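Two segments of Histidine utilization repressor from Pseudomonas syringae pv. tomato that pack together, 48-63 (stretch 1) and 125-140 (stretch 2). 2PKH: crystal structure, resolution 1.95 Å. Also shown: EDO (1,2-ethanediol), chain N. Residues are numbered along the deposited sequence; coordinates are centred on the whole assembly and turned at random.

Stretch 1, residues 48-63: DIPVQIEDRFVNAQVA
Stretch 2 125-140: RQPVTAARLIHPGSRH

The most unusual feature of this contact is a carbonyl that takes a side-chain hydroxyl as well as its strand partner. Phe57 O accepts Ala130 N at 2.9 Å and also Thr129 OG1 at 2.8 Å, because Thr129 (chi1 t) turns its hydroxyl back onto the opposing backbone. That same OG1 accepts Arg56 NH1 at 3.1 Å, so one threonine links backbone and guanidinium.

The frame is two antiparallel strands, 49-59 and 126-136, their directions 167° apart and their axes 4.6 Å apart at closest approach. Ile53 pairs with Ile134, Asp55 with Arg132 and Phe57 with Ala130 as hydrogen-bonded pairs, CA-CA 5.1 to 5.4 Å; between them Glu54-Leu133, Arg56-Ala131 and Val58-Thr129 are non-hydrogen-bonded pairs at 4.1 to 4.6 Å. Bonds run both ways: Ile53 N to Ile134 O 3.0 Å and Ile134 N to Ile53 O 3.1 Å; Asp55 N to Arg132 O 3.0 Å and Arg132 N to Asp55 O 2.7 Å; Phe57 N to Ala130 O 2.8 Å. Asn59 N to Val128 O, 3.0 Å, continues the ladder. Backbones are extended, except that Val51 (-123/-20) and Val128 (-101/-42) depart from beta values.

One face carries Glu54, Arg56, Val58, Thr129, Ala131 and Leu133. Arg56 (t, t, m, chi4 -83°) lays a guanidinium face over the methyl of Ala131, CZ to CB 3.7 Å; the small residue fits beneath it, at the closest CA-CA pairing. Arg56 NE forms a salt bridge with Glu54 OE1 at 2.7 Å, fixing the arginine along its own strand. Leu133 (m, t) supplies apolar cover, its CD2 3.6 Å from Glu54 CG. Gln52 (t, t) brings NE2 to 3.0 Å from His135 CE1, while its OE1 receives a weak hydrogen bond from ethanediol O2 at 3.2 Å.

The other face carries Ile53 (m, t), Asp55 (t), Phe57 (m), Ala130, Arg132 (t, t, t) and Ile134 (t, t). Ile53 CB meets Ile134 CG2 at 3.8 Å, a branched aliphatic pair suited to a buried place.

Arg139 (m, t, t) closes one end: NH1 donates to Pro50 O at 2.8 Å, and Ile49 CG2 lies over one guanidinium face, 3.4 Å from NH1. Nearby, Val51 O is buried without a polar partner, with Pro136 CD 3.2 Å away. At the other end Val62 (t) packs CG1 against Val128 CG2 at 4.0 Å, its turn held by Val62 N to Asn59 O, 3.2 Å. Altogether 1045 Å² is buried.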

ATOM      1  N   ASP B  48       6.246  11.924  25.235  1.00 26.92           N
ATOM      2  CA  ASP B  48       5.492  12.020  26.466  1.00 27.75           C
ATOM      3  C   ASP B  48       3.985  12.190  26.390  1.00 25.95           C
ATOM      4  O   ASP B  48       3.345  12.284  27.435  1.00 27.87           O
ATOM      5  CB  ASP B  48       6.090  13.111  27.373  1.00 28.86           C
ATOM      6  CG  ASP B  48       7.574  12.860  27.612  1.00 34.50           C
ATOM      7  OD1 ASP B  48       7.931  11.660  27.849  1.00 39.91           O
ATOM      8  OD2 ASP B  48       8.354  13.827  27.489  1.00 39.36           O
ATOM      9  N   ILE B  49       3.425  12.220  25.198  1.00 23.15           N
ATOM     10  CA  ILE B  49       1.974  12.290  25.050  1.00 24.14           C
ATOM     11  C   ILE B  49       1.474  10.922  24.555  1.00 23.48           C
ATOM     12  O   ILE B  49       2.064  10.368  23.595  1.00 23.73           O
ATOM     13  CB  ILE B  49       1.564  13.341  24.003  1.00 24.05           C
ATOM     14  CG1 ILE B  49       2.280  14.691  24.249  1.00 23.50           C
ATOM     15  CG2 ILE B  49       0.056  13.449  24.001  1.00 26.37           C
ATOM     16  CD1 ILE B  49       2.174  15.693  23.076  1.00 24.75           C
ATOM     17  N   PRO B  50       0.422  10.370  25.206  1.00 23.00           N
ATOM     18  CA  PRO B  50      -0.127   9.091  24.796  1.00 20.70           C
ATOM     19  C   PRO B  50      -0.550   9.121  23.321  1.00 20.30           C
ATOM     20  O   PRO B  50      -1.264  10.033  22.916  1.00 19.03           O
ATOM     21  CB  PRO B  50      -1.328   8.943  25.725  1.00 20.98           C
ATOM     22  CG  PRO B  50      -0.929   9.714  27.011  1.00 19.13           C
ATOM     23  CD  PRO B  50      -0.153  10.832  26.516  1.00 23.14           C
ATOM     24  N   VAL B  51      -0.159   8.110  22.554  1.00 17.65           N
ATOM     25  CA  VAL B  51      -0.598   8.069  21.136  1.00 18.89           C
ATOM     26  C   VAL B  51      -1.333   6.815  20.780  1.00 19.04           C
ATOM     27  O   VAL B  51      -2.035   6.773  19.779  1.00 19.70           O
ATOM     28  CB  VAL B  51       0.537   8.317  20.116  1.00 19.32           C
ATOM     29  CG1 VAL B  51       1.150   9.762  20.313  1.00 19.35           C
ATOM     30  CG2 VAL B  51       1.644   7.308  20.284  1.00 21.42           C
ATOM     31  N   GLN B  52      -1.152   5.760  21.592  1.00 19.73           N
ATOM     32  CA  GLN B  52      -1.803   4.447  21.237  1.00 19.94           C
ATOM     33  C   GLN B  52      -1.958   3.601  22.439  1.00 18.05           C
ATOM     34  O   GLN B  52      -1.053   3.578  23.231  1.00 16.87           O
ATOM     35  CB  GLN B  52      -0.871   3.652  20.338  1.00 18.53           C
ATOM     36  CG  GLN B  52      -1.587   2.541  19.597  1.00 22.58           C
ATOM     37  CD  GLN B  52      -0.631   1.574  18.934  1.00 25.28           C
ATOM     38  OE1 GLN B  52       0.183   0.994  19.579  1.00 27.88           O
ATOM     39  NE2 GLN B  52      -0.707   1.462  17.641  1.00 25.74           N
ATOM     40  N   ILE B  53      -3.097   2.913  22.579  1.00 19.62           N
ATOM     41  CA  ILE B  53      -3.165   1.778  23.484  1.00 20.63           C
ATOM     42  C   ILE B  53      -3.088   0.509  22.616  1.00 20.19           C
ATOM     43  O   ILE B  53      -3.887   0.336  21.724  1.00 19.35           O
ATOM     44  CB  ILE B  53      -4.477   1.750  24.367  1.00 22.99           C
ATOM     45  CG1 ILE B  53      -4.661   3.095  25.090  1.00 19.56           C
ATOM     46  CG2 ILE B  53      -4.360   0.701  25.501  1.00 26.55           C
ATOM     47  CD1 ILE B  53      -5.956   3.089  26.011  1.00 21.21           C
ATOM     48  N   GLU B  54      -2.134  -0.374  22.871  1.00 17.65           N
ATOM     49  CA  GLU B  54      -2.039  -1.570  21.989  1.00 21.58           C
ATOM     50  C   GLU B  54      -2.452  -2.736  22.906  1.00 21.39           C
ATOM     51  O   GLU B  54      -1.723  -3.010  23.856  1.00 20.78           O
ATOM     52  CB  GLU B  54      -0.569  -1.796  21.617  1.00 20.13           C
ATOM     53  CG  GLU B  54      -0.228  -3.158  20.978  1.00 22.66           C
ATOM     54  CD  GLU B  54       1.313  -3.465  20.937  1.00 26.84           C
ATOM     55  OE1 GLU B  54       1.804  -4.210  20.034  1.00 31.80           O
ATOM     56  OE2 GLU B  54       2.024  -2.940  21.800  1.00 32.14           O
ATOM     57  N   ASP B  55      -3.604  -3.364  22.647  1.00 22.48           N
ATOM     58  CA  ASP B  55      -4.112  -4.490  23.449  1.00 21.88           C
ATOM     59  C   ASP B  55      -3.922  -5.696  22.571  1.00 20.73           C
ATOM     60  O   ASP B  55      -4.578  -5.773  21.531  1.00 20.51           O
ATOM     61  CB  ASP B  55      -5.613  -4.314  23.662  1.00 23.12           C
ATOM     62  CG  ASP B  55      -6.106  -5.102  24.890  1.00 26.10           C
ATOM     63  OD1 ASP B  55      -5.219  -5.672  25.606  1.00 26.36           O
ATOM     64  OD2 ASP B  55      -7.354  -5.187  25.089  1.00 25.45           O
ATOM     65  N   ARG B  56      -2.964  -6.560  22.920  1.00 18.33           N
ATOM     66  CA  ARG B  56      -2.432  -7.575  22.008  1.00 18.88           C
ATOM     67  C   ARG B  56      -2.530  -8.942  22.606  1.00 17.87           C
ATOM     68  O   ARG B  56      -2.169  -9.126  23.769  1.00 19.18           O
ATOM     69  CB  ARG B  56      -0.922  -7.287  21.682  1.00 17.87           C
ATOM     70  CG  ARG B  56      -0.264  -8.380  20.776  1.00 17.95           C
ATOM     71  CD  ARG B  56       1.084  -7.941  20.167  1.00 22.86           C
ATOM     72  NE  ARG B  56       1.027  -6.729  19.319  1.00 22.54           N
ATOM     73  CZ  ARG B  56       0.683  -6.695  18.033  1.00 27.23           C
ATOM     74  NH1 ARG B  56       0.282  -7.799  17.398  1.00 21.26           N
ATOM     75  NH2 ARG B  56       0.672  -5.517  17.402  1.00 26.56           N
ATOM     76  N   PHE B  57      -2.958  -9.896  21.818  1.00 18.46           N
ATOM     77  CA  PHE B  57      -3.012 -11.289  22.271  1.00 19.24           C
ATOM     78  C   PHE B  57      -2.181 -12.183  21.351  1.00 20.36           C
ATOM     79  O   PHE B  57      -2.151 -11.936  20.125  1.00 19.84           O
ATOM     80  CB  PHE B  57      -4.484 -11.741  22.265  1.00 18.66           C
ATOM     81  CG  PHE B  57      -5.384 -10.843  23.093  1.00 19.83           C
ATOM     82  CD1 PHE B  57      -5.786 -11.207  24.383  1.00 19.15           C
ATOM     83  CD2 PHE B  57      -5.790  -9.577  22.573  1.00 21.80           C
ATOM     84  CE1 PHE B  57      -6.582 -10.327  25.138  1.00 19.29           C
ATOM     85  CE2 PHE B  57      -6.569  -8.717  23.324  1.00 19.90           C
ATOM     86  CZ  PHE B  57      -6.919  -9.084  24.639  1.00 20.33           C
ATOM     87  N   VAL B  58      -1.557 -13.236  21.933  1.00 20.51           N
ATOM     88  CA  VAL B  58      -0.477 -13.989  21.283  1.00 21.60           C
ATOM     89  C   VAL B  58      -0.641 -15.447  21.616  1.00 21.05           C
ATOM     90  O   VAL B  58      -0.900 -15.849  22.756  1.00 19.04           O
ATOM     91  CB  VAL B  58       0.968 -13.508  21.708  1.00 20.50           C
ATOM     92  CG1 VAL B  58       2.034 -14.327  21.031  1.00 22.70           C
ATOM     93  CG2 VAL B  58       1.181 -11.948  21.504  1.00 20.99           C
ATOM     94  N   ASN B  59      -0.536 -16.235  20.572  1.00 21.69           N
ATOM     95  CA  ASN B  59      -0.642 -17.645  20.695  1.00 23.46           C
ATOM     96  C   ASN B  59       0.588 -18.098  21.459  1.00 21.58           C
ATOM     97  O   ASN B  59       1.726 -17.923  20.982  1.00 20.89           O
ATOM     98  CB  ASN B  59      -0.628 -18.318  19.318  1.00 25.33           C
ATOM     99  CG  ASN B  59      -0.376 -19.795  19.454  1.00 32.34           C
ATOM    100  OD1 ASN B  59       0.703 -20.250  19.124  1.00 40.40           O
ATOM    101  ND2 ASN B  59      -1.306 -20.521  20.100  1.00 38.17           N
ATOM    102  N   ALA B  60       0.342 -18.568  22.658  1.00 23.36           N
ATOM    103  CA  ALA B  60       1.388 -19.122  23.531  1.00 25.75           C
ATOM    104  C   ALA B  60       2.303 -20.200  22.878  1.00 27.43           C
ATOM    105  O   ALA B  60       3.474 -20.281  23.225  1.00 27.97           O
ATOM    106  CB  ALA B  60       0.736 -19.623  24.784  1.00 24.88           C
ATOM    107  N   GLN B  61       1.793 -20.998  21.923  1.00 27.78           N
ATOM    108  CA  GLN B  61       2.622 -22.053  21.300  1.00 29.86           C
ATOM    109  C   GLN B  61       3.651 -21.495  20.353  1.00 29.07           C
ATOM    110  O   GLN B  61       4.688 -22.098  20.222  1.00 27.18           O
ATOM    111  CB  GLN B  61       1.798 -23.079  20.510  1.00 29.76           C
ATOM    112  CG  GLN B  61       0.488 -23.469  21.157  1.00 36.70           C
ATOM    113  CD  GLN B  61       0.647 -24.469  22.266  1.00 43.44           C
ATOM    114  OE1 GLN B  61       0.857 -25.676  22.027  1.00 49.07           O
ATOM    115  NE2 GLN B  61       0.509 -23.997  23.502  1.00 44.96           N
ATOM    116  N   VAL B  62       3.352 -20.341  19.718  1.00 26.91           N
ATOM    117  CA  VAL B  62       4.216 -19.743  18.694  1.00 27.50           C
ATOM    118  C   VAL B  62       5.320 -18.931  19.325  1.00 27.60           C
ATOM    119  O   VAL B  62       6.456 -18.914  18.833  1.00 28.93           O
ATOM    120  CB  VAL B  62       3.392 -18.811  17.719  1.00 28.01           C
ATOM    121  CG1 VAL B  62       4.284 -18.008  16.788  1.00 28.35           C
ATOM    122  CG2 VAL B  62       2.454 -19.613  16.882  1.00 31.00           C
ATOM    123  N   ALA B  63       4.997 -18.243  20.427  1.00 27.50           N
ATOM    124  CA  ALA B  63       5.952 -17.355  21.060  1.00 26.30           C
ATOM    125  C   ALA B  63       5.994 -17.714  22.567  1.00 26.18           C
ATOM    126  O   ALA B  63       5.461 -16.966  23.443  1.00 24.82           O
ATOM    127  CB  ALA B  63       5.557 -15.895  20.832  1.00 26.50           C
ATOM    128  N   ARG B 125      -0.182 -20.250   7.609  1.00 28.41           N
ATOM    129  CA  ARG B 125      -1.622 -20.304   7.878  1.00 28.28           C
ATOM    130  C   ARG B 125      -1.915 -20.282   9.416  1.00 26.09           C
ATOM    131  O   ARG B 125      -3.073 -20.449   9.813  1.00 25.83           O
ATOM    132  CB  ARG B 125      -2.261 -21.558   7.226  1.00 29.37           C
ATOM    133  CG  ARG B 125      -2.630 -21.524   5.708  1.00 30.83           C
ATOM    134  CD  ARG B 125      -3.785 -22.576   5.296  1.00 33.42           C
ATOM    135  NE  ARG B 125      -3.275 -23.951   5.079  1.00 40.34           N
ATOM    136  CZ  ARG B 125      -3.022 -24.837   6.056  1.00 43.23           C
ATOM    137  NH1 ARG B 125      -3.282 -24.553   7.352  1.00 40.53           N
ATOM    138  NH2 ARG B 125      -2.485 -26.022   5.744  1.00 44.94           N
ATOM    139  N   GLN B 126      -0.896 -20.137  10.266  1.00 23.28           N
ATOM    140  CA  GLN B 126      -1.152 -20.083  11.714  1.00 23.85           C
ATOM    141  C   GLN B 126      -1.288 -18.624  12.173  1.00 24.75           C
ATOM    142  O   GLN B 126      -0.388 -17.834  11.926  1.00 23.67           O
ATOM    143  CB  GLN B 126       0.007 -20.703  12.471  1.00 24.15           C
ATOM    144  CG  GLN B 126      -0.213 -20.856  14.046  1.00 22.48           C
ATOM    145  CD  GLN B 126       0.858 -21.696  14.669  1.00 25.98           C
ATOM    146  OE1 GLN B 126       1.999 -21.648  14.226  1.00 30.03           O
ATOM    147  NE2 GLN B 126       0.539 -22.420  15.726  1.00 23.85           N
ATOM    148  N   PRO B 127      -2.398 -18.268  12.869  1.00 26.07           N
ATOM    149  CA  PRO B 127      -2.505 -16.920  13.459  1.00 25.59           C
ATOM    150  C   PRO B 127      -1.516 -16.836  14.583  1.00 25.91           C
ATOM    151  O   PRO B 127      -1.371 -17.815  15.360  1.00 26.75           O
ATOM    152  CB  PRO B 127      -3.918 -16.895  14.045  1.00 24.75           C
ATOM    153  CG  PRO B 127      -4.658 -17.934  13.277  1.00 26.11           C
ATOM    154  CD  PRO B 127      -3.622 -19.046  13.147  1.00 26.40           C
ATOM    155  N   VAL B 128      -0.769 -15.750  14.626  1.00 23.64           N
ATOM    156  CA  VAL B 128       0.234 -15.598  15.636  1.00 23.47           C
ATOM    157  C   VAL B 128      -0.298 -14.673  16.724  1.00 23.89           C
ATOM    158  O   VAL B 128      -0.064 -14.898  17.939  1.00 20.91           O
ATOM    159  CB  VAL B 128       1.523 -14.959  15.037  1.00 25.29           C
ATOM    160  CG1 VAL B 128       2.489 -14.478  16.153  1.00 26.85           C
ATOM    161  CG2 VAL B 128       2.279 -15.927  14.057  1.00 23.62           C
ATOM    162  N   THR B 129      -0.959 -13.601  16.277  1.00 21.41           N
ATOM    163  CA  THR B 129      -1.312 -12.542  17.193  1.00 20.76           C
ATOM    164  C   THR B 129      -2.530 -11.731  16.671  1.00 21.22           C
ATOM    165  O   THR B 129      -2.785 -11.700  15.469  1.00 19.89           O
ATOM    166  CB  THR B 129      -0.064 -11.620  17.449  1.00 22.37           C
ATOM    167  OG1 THR B 129      -0.411 -10.622  18.407  1.00 23.03           O
ATOM    168  CG2 THR B 129       0.418 -10.938  16.100  1.00 20.24           C
ATOM    169  N   ALA B 130      -3.308 -11.141  17.575  1.00 20.76           N
ATOM    170  CA  ALA B 130      -4.403 -10.255  17.212  1.00 20.00           C
ATOM    171  C   ALA B 130      -4.309  -9.068  18.148  1.00 20.71           C
ATOM    172  O   ALA B 130      -4.007  -9.249  19.353  1.00 19.47           O
ATOM    173  CB  ALA B 130      -5.743 -10.978  17.388  1.00 20.72           C
ATOM    174  N   ALA B 131      -4.522  -7.846  17.634  1.00 20.42           N
ATOM    175  CA  ALA B 131      -4.332  -6.640  18.471  1.00 19.33           C
ATOM    176  C   ALA B 131      -5.479  -5.669  18.244  1.00 20.59           C
ATOM    177  O   ALA B 131      -6.000  -5.569  17.135  1.00 21.27           O
ATOM    178  CB  ALA B 131      -2.972  -5.936  18.173  1.00 20.05           C
ATOM    179  N   ARG B 132      -5.774  -4.877  19.240  1.00 21.06           N
ATOM    180  CA  ARG B 132      -6.820  -3.869  19.129  1.00 23.11           C
ATOM    181  C   ARG B 132      -6.090  -2.613  19.452  1.00 23.53           C
ATOM    182  O   ARG B 132      -5.535  -2.472  20.547  1.00 21.45           O
ATOM    183  CB  ARG B 132      -7.896  -4.136  20.202  1.00 23.90           C
ATOM    184  CG  ARG B 132      -9.081  -3.190  20.170  1.00 23.05           C
ATOM    185  CD  ARG B 132     -10.030  -3.492  21.318  1.00 24.92           C
ATOM    186  NE  ARG B 132     -11.270  -2.746  21.083  1.00 27.72           N
ATOM    187  CZ  ARG B 132     -11.500  -1.557  21.596  1.00 29.42           C
ATOM    188  NH1 ARG B 132     -10.595  -1.020  22.401  1.00 35.01           N
ATOM    189  NH2 ARG B 132     -12.630  -0.907  21.332  1.00 27.51           N
ATOM    190  N   LEU B 133      -5.984  -1.704  18.487  1.00 21.68           N
ATOM    191  CA  LEU B 133      -5.099  -0.527  18.722  1.00 22.36           C
ATOM    192  C   LEU B 133      -5.979   0.706  18.674  1.00 23.10           C
ATOM    193  O   LEU B 133      -6.726   0.915  17.693  1.00 23.43           O
ATOM    194  CB  LEU B 133      -4.040  -0.448  17.607  1.00 22.70           C
ATOM    195  CG  LEU B 133      -3.286  -1.748  17.239  1.00 23.24           C
ATOM    196  CD1 LEU B 133      -2.736  -1.489  15.855  1.00 22.75           C
ATOM    197  CD2 LEU B 133      -2.184  -1.786  18.233  1.00 18.06           C
ATOM    198  N   ILE B 134      -5.964   1.512  19.703  1.00 23.15           N
ATOM    199  CA  ILE B 134      -6.851   2.682  19.689  1.00 23.57           C
ATOM    200  C   ILE B 134      -5.979   3.913  19.782  1.00 22.36           C
ATOM    201  O   ILE B 134      -5.059   3.953  20.608  1.00 21.24           O
ATOM    202  CB  ILE B 134      -8.042   2.538  20.725  1.00 25.31           C
ATOM    203  CG1 ILE B 134      -8.819   3.854  20.905  1.00 23.40           C
ATOM    204  CG2 ILE B 134      -7.542   2.046  22.087  1.00 28.23           C
ATOM    205  CD1 ILE B 134     -10.305   3.516  21.563  1.00 25.95           C
ATOM    206  N   HIS B 135      -6.230   4.868  18.891  1.00 20.03           N
ATOM    207  CA  HIS B 135      -5.387   6.041  18.799  1.00 21.26           C
ATOM    208  C   HIS B 135      -6.263   7.260  18.990  1.00 20.25           C
ATOM    209  O   HIS B 135      -7.338   7.272  18.416  1.00 22.08           O
ATOM    210  CB  HIS B 135      -4.765   6.158  17.414  1.00 20.44           C
ATOM    211  CG  HIS B 135      -4.168   4.899  16.901  1.00 22.42           C
ATOM    212  ND1 HIS B 135      -2.812   4.622  16.972  1.00 24.83           N
ATOM    213  CD2 HIS B 135      -4.748   3.813  16.355  1.00 18.06           C
ATOM    214  CE1 HIS B 135      -2.574   3.462  16.394  1.00 20.49           C
ATOM    215  NE2 HIS B 135      -3.731   2.937  16.030  1.00 23.51           N
ATOM    216  N   PRO B 136      -5.790   8.290  19.746  1.00 20.52           N
ATOM    217  CA  PRO B 136      -6.542   9.564  19.595  1.00 19.14           C
ATOM    218  C   PRO B 136      -6.516  10.110  18.150  1.00 17.23           C
ATOM    219  O   PRO B 136      -5.482  10.174  17.513  1.00 16.12           O
ATOM    220  CB  PRO B 136      -5.835  10.510  20.576  1.00 19.88           C
ATOM    221  CG  PRO B 136      -4.990   9.583  21.520  1.00 21.41           C
ATOM    222  CD  PRO B 136      -4.603   8.454  20.629  1.00 19.43           C
ATOM    223  N   GLY B 137      -7.663  10.451  17.642  1.00 14.94           N
ATOM    224  CA  GLY B 137      -7.780  10.827  16.248  1.00 18.22           C
ATOM    225  C   GLY B 137      -6.967  12.073  15.945  1.00 19.89           C
ATOM    226  O   GLY B 137      -6.514  12.267  14.808  1.00 20.29           O
ATOM    227  N   SER B 138      -6.719  12.875  16.979  1.00 20.33           N
ATOM    228  CA  SER B 138      -5.871  14.086  16.767  1.00 20.18           C
ATOM    229  C   SER B 138      -4.384  13.762  16.745  1.00 21.79           C
ATOM    230  O   SER B 138      -3.583  14.654  16.470  1.00 21.89           O
ATOM    231  CB  SER B 138      -6.132  15.130  17.861  1.00 19.93           C
ATOM    232  OG  SER B 138      -6.024  14.621  19.205  1.00 19.43           O
ATOM    233  N   ARG B 139      -4.013  12.511  17.099  1.00 20.18           N
ATOM    234  CA  ARG B 139      -2.626  12.149  17.365  1.00 20.68           C
ATOM    235  C   ARG B 139      -2.034  11.077  16.440  1.00 23.29           C
ATOM    236  O   ARG B 139      -0.825  10.834  16.477  1.00 24.18           O
ATOM    237  CB  ARG B 139      -2.423  11.788  18.865  1.00 19.66           C
ATOM    238  CG  ARG B 139      -2.833  13.021  19.743  1.00 18.89           C
ATOM    239  CD  ARG B 139      -2.394  12.774  21.219  1.00 20.73           C
ATOM    240  NE  ARG B 139      -3.286  13.513  22.144  1.00 22.18           N
ATOM    241  CZ  ARG B 139      -3.548  13.147  23.387  1.00 23.90           C
ATOM    242  NH1 ARG B 139      -3.017  12.030  23.912  1.00 19.79           N
ATOM    243  NH2 ARG B 139      -4.346  13.916  24.146  1.00 19.24           N
ATOM    244  N   HIS B 140      -2.878  10.439  15.624  1.00 22.33           N
ATOM    245  CA  HIS B 140      -2.405   9.505  14.642  1.00 24.41           C
ATOM    246  C   HIS B 140      -3.368   9.384  13.450  1.00 25.49           C
ATOM    247  O   HIS B 140      -4.587   9.334  13.640  1.00 26.60           O
ATOM    248  CB  HIS B 140      -2.247   8.122  15.287  1.00 25.28           C
ATOM    249  CG  HIS B 140      -1.653   7.082  14.378  1.00 25.44           C
ATOM    250  ND1 HIS B 140      -0.393   7.202  13.829  1.00 31.26           N
ATOM    251  CD2 HIS B 140      -2.115   5.875  13.996  1.00 27.80           C
ATOM    252  CE1 HIS B 140      -0.145   6.145  13.075  1.00 33.98           C
ATOM    253  NE2 HIS B 140      -1.172   5.319  13.172  1.00 26.33           N
TER
HETATM  254  C1  EDO N1010       4.022  -0.390  17.260  1.00 45.54           C
HETATM  255  O1  EDO N1010       5.036   0.493  17.718  1.00 46.25           O
HETATM  256  C2  EDO N1010       2.834  -0.238  18.220  1.00 46.04           C
HETATM  257  O2  EDO N1010       1.820  -1.206  17.873  1.00 44.65           O